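Long-range contacts in putative fimbrial subunit (Corynebacterium diphtheriae, PDB 4HSS), which probably polymerises, as the major pilin, into the shaft of a surface pilus involved in cell adhesion: residues 30-35 with 105-110; 34-39 with 55-60; 59-64 with 94-99; 114-119 with 131-136. All coordinates share one frame; numbering follows the deposited sequence.

Contact 1: residues 30-35 with 105-110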
loop_
_atom_site.group_PDB
_atom_site.type_symbol
_atom_site.label_atom_id
_atom_site.label_comp_id
_atom_site.label_asym_id
_atom_site.label_seq_id
_atom_site.Cartn_x
_atom_site.Cartn_y
_atom_site.Cartn_z
ATOM N N LEU A 30 13.847 8.391 -35.104
ATOM C CA LEU A 30 13.902 8.723 -33.705
ATOM C C LEU A 30 14.029 7.436 -32.894
ATOM O O LEU A 30 13.242 6.517 -33.062
ATOM C CB LEU A 30 12.677 9.537 -33.276
ATOM C CG LEU A 30 12.566 9.809 -31.773
ATOM C CD1 LEU A 30 13.708 10.678 -31.294
ATOM C CD2 LEU A 30 11.204 10.410 -31.417
ATOM N N THR A 31 15.022 7.385 -32.013
ATOM C CA THR A 31 15.291 6.245 -31.154
ATOM C C THR A 31 15.267 6.706 -29.719
ATOM O O THR A 31 16.127 7.494 -29.290
ATOM C CB THR A 31 16.628 5.586 -31.532
ATOM O OG1 THR A 31 16.551 5.182 -32.900
ATOM C CG2 THR A 31 16.969 4.396 -30.641
ATOM N N LEU A 32 14.303 6.162 -28.965
ATOM C CA LEU A 32 14.127 6.476 -27.558
ATOM C C LEU A 32 14.736 5.388 -26.713
ATOM O O LEU A 32 14.494 4.209 -26.973
ATOM C CB LEU A 32 12.622 6.670 -27.232
ATOM C CG LEU A 32 11.924 7.798 -28.004
ATOM C CD1 LEU A 32 10.462 7.756 -27.812
ATOM C CD2 LEU A 32 12.427 9.157 -27.578
ATOM N N HIS A 33 15.581 5.778 -25.747
ATOM C CA HIS A 33 16.203 4.834 -24.815
ATOM C C HIS A 33 15.666 5.132 -23.427
ATOM O O HIS A 33 16.274 5.879 -22.653
ATOM C CB HIS A 33 17.739 4.884 -24.861
ATOM C CG HIS A 33 18.352 4.366 -26.121
ATOM N ND1 HIS A 33 18.378 3.020 -26.408
ATOM C CD2 HIS A 33 18.986 5.036 -27.103
ATOM C CE1 HIS A 33 18.990 2.917 -27.571
ATOM N NE2 HIS A 33 19.375 4.104 -28.028
ATOM N N LYS A 34 14.486 4.557 -23.144
ATOM C CA LYS A 34 13.733 4.755 -21.930
ATOM C C LYS A 34 14.466 4.225 -20.733
ATOM O O LYS A 34 14.921 3.076 -20.698
ATOM C CB LYS A 34 12.327 4.142 -22.034
ATOM C CG LYS A 34 11.370 4.562 -20.905
ATOM C CD LYS A 34 11.272 6.066 -20.779
ATOM C CE LYS A 34 10.140 6.464 -19.870
ATOM N NZ LYS A 34 10.458 6.344 -18.421
ATOM N N LYS A 35 14.589 5.110 -19.756
ATOM C CA LYS A 35 15.271 4.800 -18.531
ATOM C C LYS A 35 14.380 5.088 -17.345
ATOM O O LYS A 35 13.589 6.043 -17.337
ATOM C CB LYS A 35 16.586 5.596 -18.427
ATOM C CG LYS A 35 17.693 5.121 -19.349
ATOM C CD LYS A 35 18.436 3.924 -18.772
ATOM C CE LYS A 35 19.494 3.450 -19.729
ATOM N NZ LYS A 35 19.649 1.975 -19.667
ATOM N N ALA A 105 12.549 2.162 -28.151
ATOM C CA ALA A 105 11.459 2.410 -29.078
ATOM C C ALA A 105 12.021 3.181 -30.269
ATOM O O ALA A 105 12.584 4.271 -30.090
ATOM C CB ALA A 105 10.345 3.184 -28.387
ATOM N N VAL A 106 11.944 2.570 -31.468
ATOM C CA VAL A 106 12.469 3.118 -32.706
ATOM C C VAL A 106 11.330 3.541 -33.631
ATOM O O VAL A 106 10.432 2.764 -33.932
ATOM C CB VAL A 106 13.452 2.142 -33.406
ATOM C CG1 VAL A 106 14.000 2.743 -34.697
ATOM C CG2 VAL A 106 14.609 1.778 -32.479
ATOM N N PHE A 107 11.388 4.797 -34.078
ATOM C CA PHE A 107 10.447 5.407 -35.010
ATOM C C PHE A 107 11.183 5.613 -36.340
ATOM O O PHE A 107 12.005 6.512 -36.442
ATOM C CB PHE A 107 9.882 6.728 -34.435
ATOM C CG PHE A 107 9.030 6.592 -33.196
ATOM C CD1 PHE A 107 7.654 6.473 -33.290
ATOM C CD2 PHE A 107 9.605 6.601 -31.934
ATOM C CE1 PHE A 107 6.858 6.411 -32.137
ATOM C CE2 PHE A 107 8.811 6.496 -30.782
ATOM C CZ PHE A 107 7.445 6.408 -30.892
ATOM N N ASP A 108 10.935 4.724 -37.325
ATOM C CA ASP A 108 11.607 4.703 -38.635
ATOM C C ASP A 108 10.808 5.384 -39.757
ATOM O O ASP A 108 9.611 5.648 -39.592
ATOM C CB ASP A 108 11.883 3.244 -39.059
ATOM C CG ASP A 108 13.256 2.681 -38.692
ATOM O OD1 ASP A 108 14.239 3.468 -38.653
ATOM O OD2 ASP A 108 13.367 1.440 -38.529
ATOM N N ASN A 109 11.491 5.616 -40.922
ATOM C CA ASN A 109 10.974 6.185 -42.170
ATOM C C ASN A 109 10.085 7.381 -41.898
ATOM O O ASN A 109 8.925 7.445 -42.335
ATOM C CB ASN A 109 10.238 5.121 -42.989
ATOM C CG ASN A 109 11.172 4.412 -43.927
ATOM O OD1 ASN A 109 11.480 4.910 -45.023
ATOM N ND2 ASN A 109 11.708 3.277 -43.476
ATOM N N LEU A 110 10.644 8.306 -41.103
ATOM C CA LEU A 110 10.017 9.526 -40.637
ATOM C C LEU A 110 10.214 10.647 -41.604
ATOM O O LEU A 110 11.350 10.968 -41.931
ATOM C CB LEU A 110 10.651 9.894 -39.284
ATOM C CG LEU A 110 9.813 9.717 -38.023
ATOM C CD1 LEU A 110 8.812 8.589 -38.148
ATOM C CD2 LEU A 110 10.695 9.466 -36.841
#
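Leu30 and Phe107 satisfy each other's backbone in both directions: Leu30 N donates to Phe107 O (3.0 Å), and Phe107 N returns a nearly straight bond to Leu30 O (2.7 Å). One register step further, Leu32 N reaches Ala105 O at 2.8 Å and Ala105 N closes the second ring on Leu32 O at 3.1 Å. Between these two hydrogen-bonded pairs, Thr31 faces Val106 as a non-hydrogen-bonded pair; its backbone makes a CA-H...O contact to Ala105 O instead of an N-H bond. The peptide groups of Thr31 are used on the other edge of its strand, where it bonds to Val150 and Ala152 of the strand 149-166. His33 likewise bonds to Ala152, and its ND1 is hydrogen-bonded to Thr104 OG1.

The side chains alternate. Thr31 OG1 stands beside Val106 CG2 (3.9 Å) on the more exposed face. On the buried face, a chi1 of -65° places the Phe107 ring so that its CD2 edge lies by Leu30 O, in the ring plane. Leu32 CD1 meets the same edge at CE2, 3.6 Å away. Leu110, beyond the corner at Asn109, brings CD2 within 4.1 Å of Leu30 CB. The side chains of this layer, Leu30, Leu32, Phe107 and Leu110, are apolar, and Ile64 and Val117 of the facing sheet pack against it. Such an antiparallel strand pair, forming one wall of a two-layer beta sandwich, is characteristic of the prealbumin-like CnaB fold of pilin domains.

Contact 2: residues 34-39 with 55-60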
loop_
_atom_site.group_PDB
_atom_site.type_symbol
_atom_site.label_atom_id
_atom_site.label_comp_id
_atom_site.label_asym_id
_atom_site.label_seq_id
_atom_site.Cartn_x
_atom_site.Cartn_y
_atom_site.Cartn_z
ATOM N N LYS A 34 14.486 4.557 -23.144
ATOM C CA LYS A 34 13.733 4.755 -21.930
ATOM C C LYS A 34 14.466 4.225 -20.733
ATOM O O LYS A 34 14.921 3.076 -20.698
ATOM C CB LYS A 34 12.327 4.142 -22.034
ATOM C CG LYS A 34 11.370 4.562 -20.905
ATOM C CD LYS A 34 11.272 6.066 -20.779
ATOM C CE LYS A 34 10.140 6.464 -19.870
ATOM N NZ LYS A 34 10.458 6.344 -18.421
ATOM N N LYS A 35 14.589 5.110 -19.756
ATOM C CA LYS A 35 15.271 4.800 -18.531
ATOM C C LYS A 35 14.380 5.088 -17.345
ATOM O O LYS A 35 13.589 6.043 -17.337
ATOM C CB LYS A 35 16.586 5.596 -18.427
ATOM C CG LYS A 35 17.693 5.121 -19.349
ATOM C CD LYS A 35 18.436 3.924 -18.772
ATOM C CE LYS A 35 19.494 3.450 -19.729
ATOM N NZ LYS A 35 19.649 1.975 -19.667
ATOM N N LYS A 36 14.538 4.226 -16.343
ATOM C CA LYS A 36 13.930 4.238 -15.030
ATOM C C LYS A 36 14.992 4.876 -14.123
ATOM O O LYS A 36 16.109 4.363 -14.035
ATOM C CB LYS A 36 13.621 2.770 -14.695
ATOM C CG LYS A 36 12.746 2.445 -13.508
ATOM C CD LYS A 36 12.278 0.972 -13.622
ATOM C CE LYS A 36 13.354 -0.091 -13.438
ATOM N NZ LYS A 36 13.058 -1.349 -14.188
ATOM N N GLY A 37 14.692 6.054 -13.576
ATOM C CA GLY A 37 15.621 6.793 -12.725
ATOM C C GLY A 37 15.417 8.304 -12.626
ATOM O O GLY A 37 14.292 8.809 -12.749
ATOM N N ALA A 38 16.526 9.039 -12.371
ATOM C CA ALA A 38 16.517 10.489 -12.192
ATOM C C ALA A 38 16.643 11.233 -13.526
ATOM O O ALA A 38 17.447 10.846 -14.381
ATOM C CB ALA A 38 17.633 10.904 -11.248
ATOM N N GLU A 39 15.841 12.315 -13.670
ATOM C CA GLU A 39 15.739 13.197 -14.839
ATOM C C GLU A 39 17.116 13.760 -15.265
ATOM O O GLU A 39 17.992 13.975 -14.419
ATOM C CB GLU A 39 14.742 14.348 -14.545
ATOM C CG GLU A 39 14.571 15.377 -15.656
ATOM C CD GLU A 39 13.166 15.903 -15.863
ATOM O OE1 GLU A 39 12.349 15.164 -16.461
ATOM O OE2 GLU A 39 12.896 17.066 -15.482
ATOM N N GLU A 55 18.150 2.153 -14.985
ATOM C CA GLU A 55 17.842 0.850 -15.542
ATOM C C GLU A 55 16.898 0.957 -16.752
ATOM O O GLU A 55 15.955 1.751 -16.720
ATOM C CB GLU A 55 17.233 -0.060 -14.462
ATOM C CG GLU A 55 18.220 -1.043 -13.845
ATOM C CD GLU A 55 17.718 -1.818 -12.637
ATOM O OE1 GLU A 55 16.536 -2.240 -12.636
ATOM O OE2 GLU A 55 18.518 -2.018 -11.693
ATOM N N PRO A 56 17.133 0.127 -17.810
ATOM C CA PRO A 56 16.252 0.133 -18.992
ATOM C C PRO A 56 14.821 -0.216 -18.620
ATOM O O PRO A 56 14.574 -1.136 -17.834
ATOM C CB PRO A 56 16.860 -0.942 -19.893
ATOM C CG PRO A 56 18.253 -1.090 -19.438
ATOM C CD PRO A 56 18.199 -0.882 -17.962
ATOM N N LEU A 57 13.878 0.540 -19.173
ATOM C CA LEU A 57 12.472 0.351 -18.863
ATOM C C LEU A 57 11.665 -0.036 -20.101
ATOM O O LEU A 57 11.447 0.782 -21.009
ATOM C CB LEU A 57 11.920 1.618 -18.186
ATOM C CG LEU A 57 10.460 1.626 -17.767
ATOM C CD1 LEU A 57 10.142 0.486 -16.799
ATOM C CD2 LEU A 57 10.083 2.976 -17.196
ATOM N N ASN A 58 11.230 -1.307 -20.124
ATOM C CA ASN A 58 10.348 -1.843 -21.158
ATOM C C ASN A 58 8.886 -1.629 -20.748
ATOM O O ASN A 58 8.611 -1.453 -19.567
ATOM C CB ASN A 58 10.635 -3.321 -21.393
ATOM C CG ASN A 58 11.967 -3.579 -22.049
ATOM O OD1 ASN A 58 12.371 -2.906 -23.015
ATOM N ND2 ASN A 58 12.660 -4.593 -21.560
ATOM N N GLY A 59 7.975 -1.622 -21.722
ATOM C CA GLY A 59 6.542 -1.481 -21.478
ATOM C C GLY A 59 5.961 -0.096 -21.597
ATOM O O GLY A 59 4.746 0.060 -21.489
ATOM N N VAL A 60 6.805 0.919 -21.828
ATOM C CA VAL A 60 6.353 2.299 -21.982
ATOM C C VAL A 60 6.098 2.556 -23.451
ATOM O O VAL A 60 6.983 2.302 -24.273
ATOM C CB VAL A 60 7.343 3.317 -21.379
ATOM C CG1 VAL A 60 6.879 4.751 -21.608
ATOM C CG2 VAL A 60 7.546 3.049 -19.891
#
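Lys36 and Glu55 form a hydrogen-bonded antiparallel pair, with Lys36 N donating to Glu55 O at 2.9 Å and Glu55 N to Lys36 O at 3.2 Å. Lys35 sits opposite Pro56, and Leu57 N then reaches back to Lys34 O (3.1 Å).

The tight side is built on Leu57. Its CB lies alongside Lys34 CG, both side chains running the same way, while CD2 meets Lys34 NZ at 3.6 Å and CD1 touches Lys36 CD, which crosses it at about a right angle. Lys34 is bent at chi2 and chi4, a course that carries CE past Val60 CG1 (4.1 Å) before NZ ends in its covalent link to Asn156. Lys35, also buried, diverges from its neighbours and bends so that NZ lies on Pro56 CG at 3.4 Å.

The looser side holds Lys36, Glu55 and the exposed Pro56. Lys36 bends at chi3 (69°) toward Glu55, yet NZ stays 3.9 Å from OE1, a long salt bridge.

Three successive lysines thus differ in role. Lys36 keeps its amine on the partly exposed side and Lys35 NZ lies on the proline ring, whereas Lys34 NZ is an amide nitrogen beside Leu57 CD2 and Glu119, with a weak hydrogen bond to Lys35 O (3.3 Å). The isopeptide bond would remove the charge of a buried amine, and it ties strand 28-36 covalently to strand 149-166.

Contact 3: residues 59-64 with 94-99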
loop_
_atom_site.group_PDB
_atom_site.type_symbol
_atom_site.label_atom_id
_atom_site.label_comp_id
_atom_site.label_asym_id
_atom_site.label_seq_id
_atom_site.Cartn_x
_atom_site.Cartn_y
_atom_site.Cartn_z
ATOM N N GLY A 59 7.975 -1.622 -21.722
ATOM C CA GLY A 59 6.542 -1.481 -21.478
ATOM C C GLY A 59 5.961 -0.096 -21.597
ATOM O O GLY A 59 4.746 0.060 -21.489
ATOM N N VAL A 60 6.805 0.919 -21.828
ATOM C CA VAL A 60 6.353 2.299 -21.982
ATOM C C VAL A 60 6.098 2.556 -23.451
ATOM O O VAL A 60 6.983 2.302 -24.273
ATOM C CB VAL A 60 7.343 3.317 -21.379
ATOM C CG1 VAL A 60 6.879 4.751 -21.608
ATOM C CG2 VAL A 60 7.546 3.049 -19.891
ATOM N N THR A 61 4.892 3.080 -23.775
ATOM C CA THR A 61 4.483 3.432 -25.136
ATOM C C THR A 61 4.687 4.927 -25.379
ATOM O O THR A 61 4.335 5.766 -24.545
ATOM C CB THR A 61 3.005 3.023 -25.418
ATOM O OG1 THR A 61 2.836 1.628 -25.152
ATOM C CG2 THR A 61 2.567 3.330 -26.864
ATOM N N PHE A 62 5.224 5.245 -26.540
ATOM C CA PHE A 62 5.417 6.625 -26.930
ATOM C C PHE A 62 4.657 6.949 -28.189
ATOM O O PHE A 62 4.603 6.128 -29.111
ATOM C CB PHE A 62 6.901 6.943 -27.115
ATOM C CG PHE A 62 7.587 7.253 -25.802
ATOM C CD1 PHE A 62 7.481 8.517 -25.221
ATOM C CD2 PHE A 62 8.370 6.296 -25.164
ATOM C CE1 PHE A 62 8.141 8.810 -24.022
ATOM C CE2 PHE A 62 9.034 6.595 -23.967
ATOM C CZ PHE A 62 8.895 7.840 -23.392
ATOM N N LYS A 63 4.069 8.152 -28.223
ATOM C CA LYS A 63 3.359 8.659 -29.393
ATOM C C LYS A 63 4.072 9.880 -29.912
ATOM O O LYS A 63 4.241 10.844 -29.163
ATOM C CB LYS A 63 1.897 8.998 -29.058
ATOM C CG LYS A 63 1.103 9.524 -30.262
ATOM C CD LYS A 63 -0.298 9.978 -29.874
ATOM C CE LYS A 63 -1.229 9.910 -31.064
ATOM N NZ LYS A 63 -2.601 10.399 -30.746
ATOM N N ILE A 64 4.478 9.851 -31.178
ATOM C CA ILE A 64 5.118 10.968 -31.897
ATOM C C ILE A 64 4.073 11.618 -32.785
ATOM O O ILE A 64 3.236 10.930 -33.364
ATOM C CB ILE A 64 6.390 10.576 -32.708
ATOM C CG1 ILE A 64 6.050 9.560 -33.846
ATOM C CG2 ILE A 64 7.479 10.067 -31.756
ATOM C CD1 ILE A 64 6.993 9.468 -34.937
ATOM N N THR A 94 0.723 10.407 -37.052
ATOM C CA THR A 94 1.140 9.939 -35.719
ATOM C C THR A 94 1.648 8.505 -35.790
ATOM O O THR A 94 1.339 7.795 -36.745
ATOM C CB THR A 94 -0.001 10.046 -34.704
ATOM O OG1 THR A 94 -1.154 9.421 -35.259
ATOM C CG2 THR A 94 -0.294 11.487 -34.285
ATOM N N LYS A 95 2.421 8.080 -34.780
ATOM C CA LYS A 95 2.992 6.743 -34.702
ATOM C C LYS A 95 3.211 6.405 -33.239
ATOM O O LYS A 95 3.688 7.270 -32.495
ATOM C CB LYS A 95 4.309 6.690 -35.497
ATOM C CG LYS A 95 4.740 5.297 -35.930
ATOM C CD LYS A 95 6.021 5.365 -36.750
ATOM C CE LYS A 95 6.630 4.007 -36.966
ATOM N NZ LYS A 95 7.948 4.106 -37.643
ATOM N N GLU A 96 2.803 5.163 -32.810
ATOM C CA GLU A 96 2.931 4.666 -31.423
ATOM C C GLU A 96 3.824 3.449 -31.384
ATOM O O GLU A 96 3.655 2.547 -32.205
ATOM C CB GLU A 96 1.579 4.340 -30.814
ATOM C CG GLU A 96 0.821 5.558 -30.308
ATOM C CD GLU A 96 -0.373 5.260 -29.415
ATOM O OE1 GLU A 96 -1.475 5.787 -29.696
ATOM O OE2 GLU A 96 -0.199 4.528 -28.414
ATOM N N VAL A 97 4.826 3.451 -30.479
ATOM C CA VAL A 97 5.795 2.358 -30.322
ATOM C C VAL A 97 6.034 2.115 -28.828
ATOM O O VAL A 97 6.257 3.073 -28.090
ATOM C CB VAL A 97 7.147 2.615 -31.061
ATOM C CG1 VAL A 97 8.144 1.493 -30.790
ATOM C CG2 VAL A 97 6.958 2.785 -32.561
ATOM N N GLU A 98 6.042 0.841 -28.397
ATOM C CA GLU A 98 6.317 0.450 -27.020
ATOM C C GLU A 98 7.773 -0.002 -26.927
ATOM O O GLU A 98 8.274 -0.610 -27.878
ATOM C CB GLU A 98 5.349 -0.651 -26.585
ATOM C CG GLU A 98 5.383 -0.977 -25.106
ATOM C CD GLU A 98 4.556 -2.174 -24.687
ATOM O OE1 GLU A 98 3.747 -2.029 -23.743
ATOM O OE2 GLU A 98 4.724 -3.259 -25.289
ATOM N N THR A 99 8.459 0.312 -25.801
ATOM C CA THR A 99 9.865 -0.047 -25.562
ATOM C C THR A 99 9.944 -1.599 -25.420
ATOM O O THR A 99 9.073 -2.181 -24.777
ATOM C CB THR A 99 10.449 0.782 -24.383
ATOM O OG1 THR A 99 9.797 0.471 -23.155
ATOM C CG2 THR A 99 10.361 2.285 -24.620
#
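Gly59 touches Thr99 before the regular strand pairing begins: its N donates to Thr99 O at 3.3 Å. At Val60 the bonding changes direction, O accepting Thr99 N (2.9 Å) while N makes a weak bond to Thr99 OG1. That hydroxyl lies between the Thr99 N and carbonyl carbon (chi1 65°), which points it at the 57-60 turn, where its stronger partner is Leu57 O. Thr61 opens the strand proper. Its OG1 rests on the aliphatic part of Glu98, at CG, and its CG2 abuts Glu96 OE2 at 3.4 Å, a carboxylate oxygen that also has a weak hydrogen bond with Thr120 OG1.

Phe62 pairs with Val97 through two backbone bonds, and its ring points into the protein, against Leu32 and Lys34. Here the contact shows its place in the prealbumin-like CnaB sandwich: strand 93-98 is an outermost strand of the four-stranded sheet, joined antiparallel to strand 61-67, which has strand 113-121 on its other edge.

Lys63 returns to the face of Thr61. Its fully extended chain presses CB on Glu96 CG (3.8 Å) and then lays CE against Thr94 CG2 at 3.7 Å; NZ remains 4.9 Å from Glu96 OE1, short of a salt bridge. Ile64 N bonds to Lys95 O at 3.0 Å, and on the inner face Ile64 CG1 lies beside Lys95 CB (3.7 Å), from where the Lys95 chain runs outstretched to a hydrogen bond between NZ and Asp108 O.

Contact 4: residues 114-119 with 131-136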
loop_
_atom_site.group_PDB
_atom_site.type_symbol
_atom_site.label_atom_id
_atom_site.label_comp_id
_atom_site.label_asym_id
_atom_site.label_seq_id
_atom_site.Cartn_x
_atom_site.Cartn_y
_atom_site.Cartn_z
ATOM N N ILE A 114 9.226 18.638 -37.560
ATOM C CA ILE A 114 9.190 18.832 -36.110
ATOM C C ILE A 114 8.137 17.890 -35.542
ATOM O O ILE A 114 7.025 17.804 -36.061
ATOM C CB ILE A 114 8.953 20.315 -35.646
ATOM C CG1 ILE A 114 9.826 21.326 -36.396
ATOM C CG2 ILE A 114 9.062 20.475 -34.100
ATOM C CD1 ILE A 114 11.316 21.138 -36.289
ATOM N N TYR A 115 8.507 17.198 -34.472
ATOM C CA TYR A 115 7.677 16.223 -33.807
ATOM C C TYR A 115 7.581 16.485 -32.341
ATOM O O TYR A 115 8.572 16.832 -31.681
ATOM C CB TYR A 115 8.260 14.804 -34.008
ATOM C CG TYR A 115 8.168 14.278 -35.421
ATOM C CD1 TYR A 115 9.140 14.593 -36.369
ATOM C CD2 TYR A 115 7.138 13.419 -35.799
ATOM C CE1 TYR A 115 9.049 14.125 -37.676
ATOM C CE2 TYR A 115 7.056 12.915 -37.097
ATOM C CZ TYR A 115 7.998 13.294 -38.039
ATOM O OH TYR A 115 7.925 12.785 -39.312
ATOM N N LEU A 116 6.381 16.232 -31.815
ATOM C CA LEU A 116 6.057 16.231 -30.400
ATOM C C LEU A 116 6.098 14.790 -29.939
ATOM O O LEU A 116 5.488 13.929 -30.584
ATOM C CB LEU A 116 4.674 16.852 -30.194
ATOM C CG LEU A 116 4.020 16.643 -28.861
ATOM C CD1 LEU A 116 4.774 17.384 -27.768
ATOM C CD2 LEU A 116 2.594 17.077 -28.931
ATOM N N VAL A 117 6.831 14.516 -28.850
ATOM C CA VAL A 117 6.980 13.177 -28.297
ATOM C C VAL A 117 6.274 13.109 -26.928
ATOM O O VAL A 117 6.679 13.806 -25.994
ATOM C CB VAL A 117 8.480 12.778 -28.208
ATOM C CG1 VAL A 117 8.640 11.313 -27.804
ATOM C CG2 VAL A 117 9.206 13.054 -29.524
ATOM N N GLU A 118 5.230 12.261 -26.818
ATOM C CA GLU A 118 4.425 12.051 -25.603
ATOM C C GLU A 118 4.378 10.589 -25.152
ATOM O O GLU A 118 4.274 9.697 -26.001
ATOM C CB GLU A 118 2.967 12.482 -25.871
ATOM C CG GLU A 118 2.738 13.950 -26.179
ATOM C CD GLU A 118 1.330 14.245 -26.663
ATOM O OE1 GLU A 118 0.933 13.718 -27.728
ATOM O OE2 GLU A 118 0.623 15.016 -25.976
ATOM N N GLU A 119 4.380 10.345 -23.829
ATOM C CA GLU A 119 4.199 8.996 -23.271
ATOM C C GLU A 119 2.702 8.749 -23.182
ATOM O O GLU A 119 2.004 9.560 -22.576
ATOM C CB GLU A 119 4.860 8.794 -21.875
ATOM C CG GLU A 119 6.015 9.718 -21.543
ATOM C CD GLU A 119 7.066 9.217 -20.566
ATOM O OE1 GLU A 119 8.032 9.971 -20.307
ATOM O OE2 GLU A 119 6.931 8.082 -20.057
ATOM N N PRO A 131 6.288 15.776 -21.786
ATOM C CA PRO A 131 6.444 15.670 -23.250
ATOM C C PRO A 131 7.544 16.594 -23.787
ATOM O O PRO A 131 7.853 17.619 -23.181
ATOM C CB PRO A 131 5.071 16.097 -23.799
ATOM C CG PRO A 131 4.131 16.001 -22.626
ATOM C CD PRO A 131 4.968 16.336 -21.432
ATOM N N PHE A 132 8.142 16.232 -24.924
ATOM C CA PHE A 132 9.230 16.998 -25.504
ATOM C C PHE A 132 9.086 17.109 -27.008
ATOM O O PHE A 132 8.274 16.406 -27.608
ATOM C CB PHE A 132 10.585 16.385 -25.123
ATOM C CG PHE A 132 10.869 14.959 -25.542
ATOM C CD1 PHE A 132 10.471 13.892 -24.747
ATOM C CD2 PHE A 132 11.632 14.690 -26.675
ATOM C CE1 PHE A 132 10.801 12.575 -25.098
ATOM C CE2 PHE A 132 11.968 13.379 -27.020
ATOM C CZ PHE A 132 11.573 12.333 -26.220
ATOM N N ILE A 133 9.875 18.030 -27.606
ATOM C CA ILE A 133 9.891 18.363 -29.030
ATOM C C ILE A 133 11.219 17.902 -29.634
ATOM O O ILE A 133 12.257 18.057 -28.997
ATOM C CB ILE A 133 9.652 19.920 -29.175
ATOM C CG1 ILE A 133 8.188 20.321 -28.880
ATOM C CG2 ILE A 133 10.133 20.508 -30.487
ATOM C CD1 ILE A 133 7.110 19.871 -29.912
ATOM N N VAL A 134 11.174 17.311 -30.844
ATOM C CA VAL A 134 12.378 16.904 -31.578
ATOM C C VAL A 134 12.252 17.354 -33.045
ATOM O O VAL A 134 11.172 17.335 -33.632
ATOM C CB VAL A 134 12.796 15.401 -31.472
ATOM C CG1 VAL A 134 13.184 15.021 -30.050
ATOM C CG2 VAL A 134 11.731 14.453 -32.021
ATOM N N SER A 135 13.387 17.736 -33.622
ATOM C CA SER A 135 13.527 18.168 -35.001
ATOM C C SER A 135 14.260 17.074 -35.774
ATOM O O SER A 135 15.262 16.557 -35.280
ATOM C CB SER A 135 14.280 19.497 -35.065
ATOM O OG SER A 135 14.514 19.855 -36.417
ATOM N N ILE A 136 13.744 16.711 -36.974
ATOM C CA ILE A 136 14.320 15.682 -37.857
ATOM C C ILE A 136 14.520 16.324 -39.208
ATOM O O ILE A 136 13.532 16.598 -39.876
ATOM C CB ILE A 136 13.450 14.379 -37.920
ATOM C CG1 ILE A 136 13.318 13.732 -36.525
ATOM C CG2 ILE A 136 14.008 13.381 -38.943
ATOM C CD1 ILE A 136 12.594 12.551 -36.467
#
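Phe132 turns its CG between its own backbone N and carbonyl carbon (chi1 60°), which swings the ring back across the neighbouring strand and over Val117. Val117 CB sits almost centrally above one ring face, 3.7 Å from the centroid, in a CH-pi contact. The valine chi1 of -173° directs its two methyls to the far end of the ring: CG1 is 3.5 Å from Phe132 CZ and CG2 lies near CE2. Val117 CG2 also meets Val134 CG2 at 3.8 Å, so the valine touches two residues of strand 132-136.

The two backbones are joined by paired bonds at Tyr115-Val134 and Val117-Phe132, the shortest from Val117 N to Phe132 O at 2.7 Å. Tyr115 sends its ring past Ile136 CD1, and its OH is hydrogen-bonded to Asp111 O. On the other face, Ile133 reaches across with CD1 to Leu116 CB (3.9 Å) and with CG2 to Ile114 CG2 (3.8 Å).

Val117 and Phe132 also press on Leu32 of the opposing sheet. An antiparallel edge pair whose inner face supplies sandwich core, and whose outer face is partly covered by Leu71, Phe79 and helix 83-86 from the connection between strands 61-67 and 93-98, fits the prealbumin-like CnaB domain.

In the fold
Contacts 1 and 2 both use strand 28-36, in one wall of the N-terminal sandwich; contacts 3 and 4 build the other wall, where strands 61-67 and 113-121 are neighbours and strands 93-98 and 132-136 lie outermost. Contact 1 is the most buried. The walls meet where Phe107 CD1 lies 3.5 Å from Ile64 CD1, and where Leu32 CD2 lies 3.6 Å from Phe132 CZ. Contact 4 is mainly apolar, whereas contact 3 has charged side chains along its outer face. Contact 2, at the end near the next domain, is mixed: it combines the partly exposed Lys36-Glu55 pair with the buried, covalently linked Lys34, whose CE lies beside Glu119 of contact 4.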